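Local structure of CBS domain-containing protein CBSX1, chloroplastic (Arabidopsis thaliana, 4GQV) at residues F41-I44 with L50-L53; Y57-L62 with G102-P107; P134-D137 with K141-G144. The protein is a chloroplast CBS-pair protein that probably regulates thioredoxins by binding them through its two CBS domains. All coordinates share one frame; numbering follows the deposited sequence.

Contact 1 (F41-I44 with L50-L53); sequences FPVI and LVGL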
loop_
_atom_site.group_PDB
_atom_site.type_symbol
_atom_site.label_atom_id
_atom_site.label_comp_id
_atom_site.label_asym_id
_atom_site.label_seq_id
_atom_site.Cartn_x
_atom_site.Cartn_y
_atom_site.Cartn_z
ATOM N N PHE A 41 5.513 -8.261 3.193
ATOM C CA PHE A 41 5.279 -8.941 4.456
ATOM C C PHE A 41 6.568 -8.893 5.238
ATOM O O PHE A 41 7.653 -8.774 4.648
ATOM C CB PHE A 41 4.965 -10.451 4.286
ATOM C CG PHE A 41 4.358 -10.840 2.966
ATOM C CD1 PHE A 41 3.045 -11.267 2.910
ATOM C CD2 PHE A 41 5.106 -10.834 1.802
ATOM C CE1 PHE A 41 2.469 -11.647 1.706
ATOM C CE2 PHE A 41 4.527 -11.206 0.588
ATOM C CZ PHE A 41 3.214 -11.625 0.555
ATOM N N PRO A 42 6.451 -9.015 6.559
ATOM C CA PRO A 42 7.524 -9.520 7.411
ATOM C C PRO A 42 7.778 -11.007 7.121
ATOM O O PRO A 42 6.897 -11.773 6.673
ATOM C CB PRO A 42 6.960 -9.329 8.836
ATOM C CG PRO A 42 5.519 -9.497 8.658
ATOM C CD PRO A 42 5.194 -8.865 7.311
ATOM N N VAL A 43 9.015 -11.388 7.368
ATOM C CA VAL A 43 9.537 -12.700 7.055
ATOM C C VAL A 43 10.093 -13.277 8.344
ATOM O O VAL A 43 11.051 -12.719 8.906
ATOM C CB VAL A 43 10.682 -12.653 6.013
ATOM C CG1 VAL A 43 11.032 -14.087 5.537
ATOM C CG2 VAL A 43 10.315 -11.760 4.821
ATOM N N ILE A 44 9.490 -14.385 8.790
ATOM C CA ILE A 44 9.843 -15.043 10.040
ATOM C C ILE A 44 10.508 -16.397 9.829
ATOM O O ILE A 44 10.256 -17.058 8.821
ATOM C CB ILE A 44 8.597 -15.252 10.947
ATOM C CG1 ILE A 44 7.518 -16.032 10.201
ATOM C CG2 ILE A 44 8.035 -13.919 11.441
ATOM C CD1 ILE A 44 6.228 -16.179 10.987
ATOM N N LEU A 50 12.039 -12.568 13.721
ATOM C CA LEU A 50 12.038 -11.713 12.555
ATOM C C LEU A 50 13.398 -11.784 11.884
ATOM O O LEU A 50 14.419 -11.416 12.471
ATOM C CB LEU A 50 11.662 -10.275 12.936
ATOM C CG LEU A 50 11.604 -9.288 11.768
ATOM C CD1 LEU A 50 10.440 -9.600 10.800
ATOM C CD2 LEU A 50 11.531 -7.874 12.286
ATOM N N VAL A 51 13.414 -12.267 10.644
ATOM C CA VAL A 51 14.665 -12.368 9.905
ATOM C C VAL A 51 14.653 -11.482 8.656
ATOM O O VAL A 51 15.695 -11.230 8.041
ATOM C CB VAL A 51 15.022 -13.847 9.518
ATOM C CG1 VAL A 51 15.283 -14.701 10.756
ATOM C CG2 VAL A 51 13.928 -14.469 8.653
ATOM N N GLY A 52 13.486 -11.001 8.256
ATOM C CA GLY A 52 13.531 -10.089 7.140
ATOM C C GLY A 52 12.225 -9.454 6.748
ATOM O O GLY A 52 11.206 -9.646 7.400
ATOM N N LEU A 53 12.281 -8.660 5.686
ATOM C CA LEU A 53 11.110 -8.007 5.136
ATOM C C LEU A 53 11.154 -8.229 3.642
ATOM O O LEU A 53 12.243 -8.350 3.056
ATOM C CB LEU A 53 11.146 -6.510 5.418
ATOM C CG LEU A 53 10.703 -6.088 6.817
ATOM C CD1 LEU A 53 10.749 -4.580 6.952
ATOM C CD2 LEU A 53 9.297 -6.584 7.066
#

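Contact 2 (Y57-L62 with G102-P107); sequences YDLLAL and GDLMTP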
loop_
_atom_site.group_PDB
_atom_site.type_symbol
_atom_site.label_atom_id
_atom_site.label_comp_id
_atom_site.label_asym_id
_atom_site.label_seq_id
_atom_site.Cartn_x
_atom_site.Cartn_y
_atom_site.Cartn_z
ATOM N N TYR A 57 8.322 -5.221 -5.115
ATOM C CA TYR A 57 9.534 -4.825 -5.839
ATOM C C TYR A 57 10.633 -5.885 -5.752
ATOM O O TYR A 57 11.346 -6.141 -6.729
ATOM C CB TYR A 57 10.045 -3.473 -5.316
ATOM C CG TYR A 57 11.393 -3.029 -5.861
ATOM C CD1 TYR A 57 11.478 -2.224 -6.995
ATOM C CD2 TYR A 57 12.580 -3.387 -5.224
ATOM C CE1 TYR A 57 12.715 -1.805 -7.490
ATOM C CE2 TYR A 57 13.822 -2.979 -5.717
ATOM C CZ TYR A 57 13.881 -2.186 -6.844
ATOM O OH TYR A 57 15.106 -1.778 -7.331
ATOM N N ASP A 58 10.769 -6.499 -4.578
ATOM C CA ASP A 58 11.754 -7.553 -4.381
ATOM C C ASP A 58 11.325 -8.827 -5.083
ATOM O O ASP A 58 12.127 -9.484 -5.738
ATOM C CB ASP A 58 11.940 -7.835 -2.895
ATOM C CG ASP A 58 12.463 -6.643 -2.147
ATOM O OD1 ASP A 58 13.676 -6.387 -2.245
ATOM O OD2 ASP A 58 11.657 -5.964 -1.473
ATOM N N LEU A 59 10.043 -9.153 -4.949
ATOM C CA LEU A 59 9.478 -10.349 -5.557
ATOM C C LEU A 59 9.628 -10.353 -7.075
ATOM O O LEU A 59 10.036 -11.357 -7.657
ATOM C CB LEU A 59 8.002 -10.494 -5.177
ATOM C CG LEU A 59 7.697 -11.384 -3.971
ATOM C CD1 LEU A 59 8.923 -11.527 -3.083
ATOM C CD2 LEU A 59 6.520 -10.833 -3.180
ATOM N N LEU A 60 9.295 -9.236 -7.718
ATOM C CA LEU A 60 9.356 -9.183 -9.143
ATOM C C LEU A 60 10.701 -8.742 -9.703
ATOM O O LEU A 60 10.760 -8.202 -10.783
ATOM C CB LEU A 60 8.242 -8.302 -9.635
ATOM C CG LEU A 60 6.869 -8.733 -9.176
ATOM C CD1 LEU A 60 6.051 -7.520 -8.844
ATOM C CD2 LEU A 60 6.184 -9.514 -10.270
ATOM N N ALA A 61 11.764 -8.912 -8.929
ATOM C CA ALA A 61 13.097 -8.479 -9.308
ATOM C C ALA A 61 13.129 -7.221 -10.149
ATOM O O ALA A 61 13.546 -7.257 -11.279
ATOM C CB ALA A 61 13.873 -9.557 -10.006
ATOM N N LEU A 62 12.728 -6.102 -9.582
ATOM C CA LEU A 62 12.551 -4.894 -10.349
ATOM C C LEU A 62 13.701 -3.947 -10.237
ATOM O O LEU A 62 14.481 -4.021 -9.310
ATOM C CB LEU A 62 11.277 -4.186 -9.917
ATOM C CG LEU A 62 10.058 -5.081 -10.037
ATOM C CD1 LEU A 62 8.990 -4.743 -9.023
ATOM C CD2 LEU A 62 9.526 -5.049 -11.455
ATOM N N GLY A 102 13.510 -16.087 0.868
ATOM C CA GLY A 102 14.793 -15.991 1.529
ATOM C C GLY A 102 15.863 -15.425 0.621
ATOM O O GLY A 102 16.796 -14.761 1.090
ATOM N N ASP A 103 15.711 -15.676 -0.679
ATOM C CA ASP A 103 16.673 -15.224 -1.675
ATOM C C ASP A 103 16.550 -13.719 -1.919
ATOM O O ASP A 103 17.554 -13.019 -2.051
ATOM C CB ASP A 103 16.484 -15.980 -3.000
ATOM C CG ASP A 103 16.462 -17.499 -2.825
ATOM O OD1 ASP A 103 17.270 -18.024 -2.031
ATOM O OD2 ASP A 103 15.636 -18.169 -3.495
ATOM N N LEU A 104 15.314 -13.235 -1.970
ATOM C CA LEU A 104 15.019 -11.857 -2.354
ATOM C C LEU A 104 14.689 -10.901 -1.187
ATOM O O LEU A 104 14.566 -9.699 -1.404
ATOM C CB LEU A 104 13.836 -11.835 -3.328
ATOM C CG LEU A 104 13.753 -12.881 -4.439
ATOM C CD1 LEU A 104 12.506 -12.644 -5.274
ATOM C CD2 LEU A 104 15.000 -12.862 -5.321
ATOM N N MET A 105 14.529 -11.420 0.030
ATOM C CA MET A 105 14.089 -10.581 1.160
ATOM C C MET A 105 15.130 -9.571 1.580
ATOM O O MET A 105 16.322 -9.815 1.462
ATOM C CB MET A 105 13.687 -11.416 2.375
ATOM C CG MET A 105 14.852 -12.101 3.068
ATOM S SD MET A 105 14.392 -13.208 4.431
ATOM C CE MET A 105 16.017 -13.814 4.804
ATOM N N THR A 106 14.678 -8.419 2.055
ATOM C CA THR A 106 15.597 -7.499 2.709
ATOM C C THR A 106 15.611 -7.788 4.214
ATOM O O THR A 106 14.643 -7.553 4.937
ATOM C CB THR A 106 15.304 -6.038 2.383
ATOM O OG1 THR A 106 14.021 -5.675 2.892
ATOM C CG2 THR A 106 15.320 -5.843 0.878
ATOM N N PRO A 107 16.717 -8.350 4.671
ATOM C CA PRO A 107 16.852 -8.864 6.029
ATOM C C PRO A 107 17.307 -7.775 6.985
ATOM O O PRO A 107 17.750 -6.722 6.533
ATOM C CB PRO A 107 17.938 -9.951 5.886
ATOM C CG PRO A 107 18.422 -9.874 4.419
ATOM C CD PRO A 107 17.931 -8.576 3.876
#

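Contact 3 (P134-D137 with K141-G144); sequences PVVD and KLVG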
loop_
_atom_site.group_PDB
_atom_site.type_symbol
_atom_site.label_atom_id
_atom_site.label_comp_id
_atom_site.label_asym_id
_atom_site.label_seq_id
_atom_site.Cartn_x
_atom_site.Cartn_y
_atom_site.Cartn_z
ATOM N N PRO A 134 8.172 -3.387 11.777
ATOM C CA PRO A 134 7.842 -4.578 12.553
ATOM C C PRO A 134 8.006 -4.327 14.054
ATOM O O PRO A 134 8.892 -3.585 14.482
ATOM C CB PRO A 134 8.847 -5.621 12.050
ATOM C CG PRO A 134 9.950 -4.844 11.412
ATOM C CD PRO A 134 9.364 -3.557 10.931
ATOM N N VAL A 135 7.133 -4.951 14.833
ATOM C CA VAL A 135 7.184 -4.896 16.277
ATOM C C VAL A 135 7.563 -6.263 16.779
ATOM O O VAL A 135 6.936 -7.262 16.424
ATOM C CB VAL A 135 5.830 -4.542 16.887
ATOM C CG1 VAL A 135 6.013 -4.194 18.389
ATOM C CG2 VAL A 135 5.158 -3.385 16.108
ATOM N N VAL A 136 8.612 -6.322 17.579
ATOM C CA VAL A 136 9.074 -7.596 18.105
ATOM C C VAL A 136 9.231 -7.518 19.638
ATOM O O VAL A 136 9.267 -6.435 20.221
ATOM C CB VAL A 136 10.430 -7.976 17.520
ATOM C CG1 VAL A 136 10.444 -7.829 16.005
ATOM C CG2 VAL A 136 11.508 -7.118 18.134
ATOM N N ASP A 137 9.347 -8.664 20.287
ATOM C CA ASP A 137 9.544 -8.672 21.717
ATOM C C ASP A 137 10.983 -8.897 22.155
ATOM O O ASP A 137 11.908 -8.995 21.340
ATOM C CB ASP A 137 8.619 -9.681 22.410
ATOM C CG ASP A 137 8.802 -11.098 21.903
ATOM O OD1 ASP A 137 9.944 -11.491 21.578
ATOM O OD2 ASP A 137 7.788 -11.823 21.838
ATOM N N LYS A 141 11.098 -12.023 18.937
ATOM C CA LYS A 141 9.995 -12.648 18.240
ATOM C C LYS A 141 8.999 -11.620 17.740
ATOM O O LYS A 141 8.607 -10.707 18.468
ATOM C CB LYS A 141 9.308 -13.682 19.122
ATOM C CG LYS A 141 10.171 -14.893 19.415
ATOM C CD LYS A 141 9.322 -16.053 19.919
ATOM C CE LYS A 141 10.160 -17.299 20.161
ATOM N NZ LYS A 141 9.366 -18.531 19.881
ATOM N N LEU A 142 8.592 -11.777 16.486
ATOM C CA LEU A 142 7.726 -10.803 15.843
ATOM C C LEU A 142 6.316 -10.844 16.411
ATOM O O LEU A 142 5.641 -11.860 16.308
ATOM C CB LEU A 142 7.693 -11.038 14.329
ATOM C CG LEU A 142 6.611 -10.232 13.615
ATOM C CD1 LEU A 142 6.993 -8.750 13.535
ATOM C CD2 LEU A 142 6.337 -10.802 12.234
ATOM N N VAL A 143 5.857 -9.737 16.988
ATOM C CA VAL A 143 4.539 -9.731 17.615
ATOM C C VAL A 143 3.606 -8.717 16.998
ATOM O O VAL A 143 2.479 -8.549 17.446
ATOM C CB VAL A 143 4.613 -9.464 19.138
ATOM C CG1 VAL A 143 5.567 -10.454 19.831
ATOM C CG2 VAL A 143 5.037 -8.016 19.404
ATOM N N GLY A 144 4.055 -8.008 15.979
ATOM C CA GLY A 144 3.107 -7.159 15.280
ATOM C C GLY A 144 3.777 -6.302 14.239
ATOM O O GLY A 144 4.923 -6.539 13.907
#

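Contact 1 (F41-I44 with L50-L53)
Leu50 extends its chain away from its own backbone N (CG anti to it, chi1 -179°), which sends CD1 back over the neighbouring strand, where it meets Pro42; Leu53, whose CG lies anti to the carbonyl carbon instead (chi1 -80°), brings CD2 to the same proline. The two strands, 41-44 and 50-53, form the beta hairpin of the first CBS domain, antiparallel and interrupted by a classic beta bulge. Val51 and Gly52 both face Val43, so the register slips by one residue between the Val43-Gly52 pair and the Ile44-Leu50 pair. The bulge is gripped through a single acceptor: Val43 O takes Val51 N at 3.0 Å, nearly in line with its C=O bond, and Gly52 N at 3.1 Å. In return Val43 N donates to Gly52 O at 2.8 Å, a short but bent bond whose donor stands well above the carbonyl plane.

On the face carrying Pro42, Ile44, Leu50 and Leu53 the side chains that meet are apolar. Pro42 CB sits 4.0 Å from both Leu50 CD1 and Leu53 CD2, which reach it from the partner strand. Beyond them the same face meets the second CBS domain, with Leu142 touching Pro42 and Ile44. On the other face Gly52 leaves room for Val43, whose CB and CG2 rest against the glycine carbonyl, while its CG1 faces CG2 of Val51 and also reaches Met105. Phe41 turns its ring away from the hairpin into helix 26-36, against Ala29, Leu32 and Leu33, yet its backbone still takes part: Leu53 CA makes a CH...O contact with Phe41 O at 3.6 Å. Leu53 CD2 presses close to the proline backbone, 3.4 Å from Pro42 CA.

Contact 2 (Y57-L62 with G102-P107)
Asp58 and Leu59, in the last turn of helix 56-59, meet Leu104 at the end of helix 101-104. Asp58 points its CB toward the other segment, and that carbon lies 3.5 Å from Leu104 O. With CG anti to the carbonyl carbon (chi1 -62°), the carboxylate is carried past Leu104 to Thr106, where OD1 approaches the methyl CG2 at 3.6 Å, the two side chains crossing at about a right angle. Its other oxygen, OD2, makes a weak hydrogen bond to Ser55 N. Leu104 answers with CD1, which rests 3.2 Å from Asp58 O.

The junction joins the last helical turn of the first CBS domain to the start of the second, across a long intervening segment of chain, and no hydrogen bond crosses it. Leu59 starts away from the partner, but its end swings back until CD1 lies 4.3 Å from Leu104 CD1; the same side chain packs on Ala29 and Leu33 of helix 26-36, while Leu104 touches Val26 there. Leu60 leaves helical geometry and packs on Val152 of the second subunit. Ala61, with positive phi (33°), is the C-prime residue of a Schellman motif, its N bonded to Asp58 O. Leu62 closes that motif, its N bonded to Tyr57 O, and packs on Leu126 of the second subunit.

Contact 3 (P134-D137 with K141-G144)
Asp137 and Lys141 clasp each other twice: Asp137 N donates to Lys141 O at 2.8 Å, and Lys141 N returns a bond to Asp137 OD1 at 2.9 Å, reaching that oxygen from above the carboxylate plane. These bonds close the beta hairpin of the second CBS domain near its turn, where OD1 also takes a weak bond from Asp139 N. CG of Asp137 lies between its backbone N and carbonyl carbon (chi1 58°), which brings the carboxylate alongside Lys141, within reach of its backbone N. With an alanine here in place of Asp137, Lys141 N would probably lose its carboxylate acceptor and the turn would be less firmly held.

Farther along lies a classic beta bulge, with Val143 and Gly144 both opposite Val135. Val135 O accepts Val143 N at 2.8 Å and Gly144 N at 3.0 Å, while Val135 N gives a nearly straight bond (170°) to Gly144 O, from above the carbonyl plane. The end of Lys141 runs away from the hairpin to bond Asp47 O.

Apolar contacts flank the ladder. Val135 CG1 meets Val143 CG2, the side chains crossing at about a right angle. On the face carrying Val136 and Leu142, Leu142 CD1 touches Pro134 CB at 3.9 Å and lies 3.3 Å from Val135 O.

Overall arrangement
Contacts 1 and 3 are corresponding hairpins of the two CBS domains, each with a bulge that ends on a glycine, and pack face to face with centres about 10 Å apart. Leu50 CD2 lies 3.5 Å from Pro134 CB, and Ile44 CG2 3.6 Å from Leu142 CD2. Contact 2 adjoins contact 1, centres about 11 Å apart: strand 50-55 leads into helix 56-59, and strand 106-107 lies beside strand 50-55, with a probable hydrogen bond between Leu53 O and Thr106 N at 2.6 Å. Contacts 2 and 3 do not touch; their centres are about 21 Å apart, on opposite sides of the chain's centre. Of the three, contact 2 is the one that reaches the second subunit.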